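Local coordinates for defensin (Pachyrhizus erosus, PDB 3PSM), which acts as an antimicrobial, antifungal plant defensin of the gamma-thionin family and forms a dimer, at the interface of chains A and B. Sequence-based numbering; all coordinates share one arbitrary frame. Chains: chain A/B, Defensin.

The interface of chains A and B. Residues chain A 18-19, 22, 26; chain B 5-6, 40, 42.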
ATOM      1  N   GLY A  18      -2.178  -3.002  -4.295  1.00  8.53           N
ATOM      2  CA  GLY A  18      -1.549  -3.018  -2.988  1.00  8.85           C
ATOM      3  C   GLY A  18      -0.186  -3.616  -2.993  1.00  8.36           C
ATOM      4  O   GLY A  18       0.748  -3.131  -2.350  1.00  8.53           O
ATOM      5  N   SER A  19       0.036  -4.718  -3.754  1.00  8.54           N
ATOM      6  CA  SER A  19       1.356  -5.321  -3.805  1.00  8.39           C
ATOM      7  C   SER A  19       2.391  -4.320  -4.383  1.00  7.85           C
ATOM      8  O   SER A  19       3.535  -4.250  -3.904  1.00  8.38           O
ATOM      9  CB  SER A  19       1.378  -6.590  -4.622  1.00  9.39           C
ATOM     10  OG  SER A  19       1.138  -6.395  -6.009  1.00  9.68           O
ATOM     11  N   ASP A  22       2.982  -1.279  -1.940  1.00  7.95           N
ATOM     12  CA  ASP A  22       3.859  -1.764  -0.886  1.00  8.54           C
ATOM     13  C   ASP A  22       5.307  -1.745  -1.354  1.00  8.20           C
ATOM     14  O   ASP A  22       6.197  -1.173  -0.731  1.00  8.99           O
ATOM     15  CB  ASP A  22       3.402  -3.172  -0.479  1.00  9.69           C
ATOM     16  CG  ASP A  22       4.296  -3.943   0.447  1.00 10.74           C
ATOM     17  OD1 ASP A  22       5.116  -3.319   1.147  1.00 11.35           O
ATOM     18  OD2 ASP A  22       4.217  -5.200   0.438  1.00 16.22           O
ATOM     19  N   ASN A  26       7.829   0.845   0.290  1.00  9.83           N
ATOM     20  CA  ASN A  26       8.608   0.194   1.354  1.00 10.14           C
ATOM     21  C   ASN A  26       9.890  -0.416   0.917  1.00 11.22           C
ATOM     22  O   ASN A  26      10.780  -0.602   1.775  1.00 16.03           O
ATOM     23  CB  ASN A  26       7.723  -0.853   2.055  1.00 10.56           C
ATOM     24  CG  ASN A  26       6.523  -0.193   2.671  1.00 10.52           C
ATOM     25  OD1 ASN A  26       6.673   0.853   3.358  1.00 12.74           O
ATOM     26  ND2 ASN A  26       5.355  -0.751   2.471  1.00 10.64           N
TER
ATOM     27  N   ASN B   5      -0.207   3.098   4.623  1.00  8.90           N
ATOM     28  CA  ASN B   5       0.788   2.019   4.513  1.00  8.72           C
ATOM     29  C   ASN B   5       0.231   0.812   5.228  1.00  8.58           C
ATOM     30  O   ASN B   5      -0.832   0.863   5.824  1.00  8.84           O
ATOM     31  CB  ASN B   5       2.167   2.506   5.016  1.00  9.93           C
ATOM     32  CG  ASN B   5       3.301   1.803   4.350  1.00  9.95           C
ATOM     33  OD1 ASN B   5       3.247   0.637   3.939  1.00 11.75           O
ATOM     34  ND2 ASN B   5       4.430   2.506   4.199  1.00 11.93           N
ATOM     35  N   LEU B   6       0.960  -0.290   5.157  1.00  8.73           N
ATOM     36  CA  LEU B   6       0.505  -1.549   5.722  1.00  8.62           C
ATOM     37  C   LEU B   6       0.366  -1.430   7.228  1.00  8.97           C
ATOM     38  O   LEU B   6       1.176  -0.797   7.915  1.00  9.95           O
ATOM     39  CB  LEU B   6       1.491  -2.625   5.383  1.00  9.30           C
ATOM     40  CG  LEU B   6       1.437  -3.142   3.933  1.00 10.49           C
ATOM     41  CD1 LEU B   6       2.680  -3.920   3.581  1.00 14.03           C
ATOM     42  CD2 LEU B   6       0.176  -3.973   3.714  1.00 11.94           C
ATOM     43  N   ARG B  40      -4.614  -7.291   2.336  1.00  9.09           N
ATOM     44  CA  ARG B  40      -3.924  -6.817   3.523  1.00  8.69           C
ATOM     45  C   ARG B  40      -4.640  -5.601   4.053  1.00  8.02           C
ATOM     46  O   ARG B  40      -5.378  -4.894   3.357  1.00  8.25           O
ATOM     47  CB  ARG B  40      -2.450  -6.582   3.237  0.56  9.65           C
ATOM     48  CG  ARG B  40      -1.737  -7.910   2.939  0.56 10.27           C
ATOM     49  CD  ARG B  40      -0.258  -7.701   2.756  0.56 12.11           C
ATOM     50  NE  ARG B  40       0.070  -6.969   1.591  0.56 10.97           N
ATOM     51  CZ  ARG B  40       1.252  -6.696   1.099  0.56 11.16           C
ATOM     52  NH1 ARG B  40       2.376  -7.158   1.670  0.56 15.53           N
ATOM     53  NH2 ARG B  40       1.533  -6.020   0.006  0.56 14.82           N
ATOM     54  N   TRP B  42      -4.486  -1.865   5.454  1.00  7.74           N
ATOM     55  CA  TRP B  42      -3.730  -0.647   5.275  1.00  7.61           C
ATOM     56  C   TRP B  42      -4.296   0.448   6.161  1.00  7.80           C
ATOM     57  O   TRP B  42      -5.512   0.715   6.135  1.00  8.74           O
ATOM     58  CB  TRP B  42      -3.778  -0.205   3.800  1.00  7.92           C
ATOM     59  CG  TRP B  42      -3.039  -1.108   2.863  1.00  7.94           C
ATOM     60  CD1 TRP B  42      -3.368  -2.374   2.495  1.00  8.17           C
ATOM     61  CD2 TRP B  42      -1.828  -0.766   2.166  1.00  7.89           C
ATOM     62  NE1 TRP B  42      -2.464  -2.817   1.610  1.00  8.70           N
ATOM     63  CE2 TRP B  42      -1.480  -1.874   1.375  1.00  8.75           C
ATOM     64  CE3 TRP B  42      -1.020   0.380   2.116  1.00  8.48           C
ATOM     65  CZ2 TRP B  42      -0.360  -1.875   0.558  1.00  9.36           C
ATOM     66  CZ3 TRP B  42       0.083   0.358   1.309  1.00  9.40           C
ATOM     67  CH2 TRP B  42       0.412  -0.766   0.525  1.00 10.00           C
TER
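With chi1 at 171°, A:Asp22 turns its carboxylate away from its own backbone N and across to B:Arg40, whose chain, bent at chi3 (-68°), brings the guanidinium end round to meet it. Both terminal nitrogens close on one carboxylate oxygen: NH2 of B:Arg40 lies 2.8 Å from OD2 of A:Asp22 in a salt bridge, and NH1 bonds the same OD2 at 3.0 Å. They come from one face of the carboxylate, whose plane is turned 66° from the guanidinium, a tilted, end-on grip. The other oxygen, OD1, takes a nearly straight bond from ND2 of A:Asn26 within the same chain, which should help fix the carboxylate's rotation.

A:Asn26 and B:Asn5 approach from opposite directions and pair as almost coplanar amides. ND2 of B:Asn5 gives to OD1 of A:Asn26 at 2.9 Å, and the same ND2 of A:Asn26 that serves A:Asp22 returns a bond to OD1 of B:Asn5, each on a lone pair of the acceptor. The backbone N of B:Leu6 also binds OD1 of B:Asn5, steadying that amide.

Between the polar groups, CD1 of B:Leu6 packs 3.5 Å from CG of A:Asp22, while its CD2 sits over the rim of one face of the B:Trp42 indole. CZ2 of B:Trp42 touches the backbone O of A:Gly18 at 3.4 Å, a van der Waals contact.

Helix 17-27 of chain A lies against strands 2-6 and 41-46 of chain B and the loop bearing B:Arg40, packing two cysteine-stabilised alpha-beta folds helix to sheet in a dimer without exact two-fold symmetry.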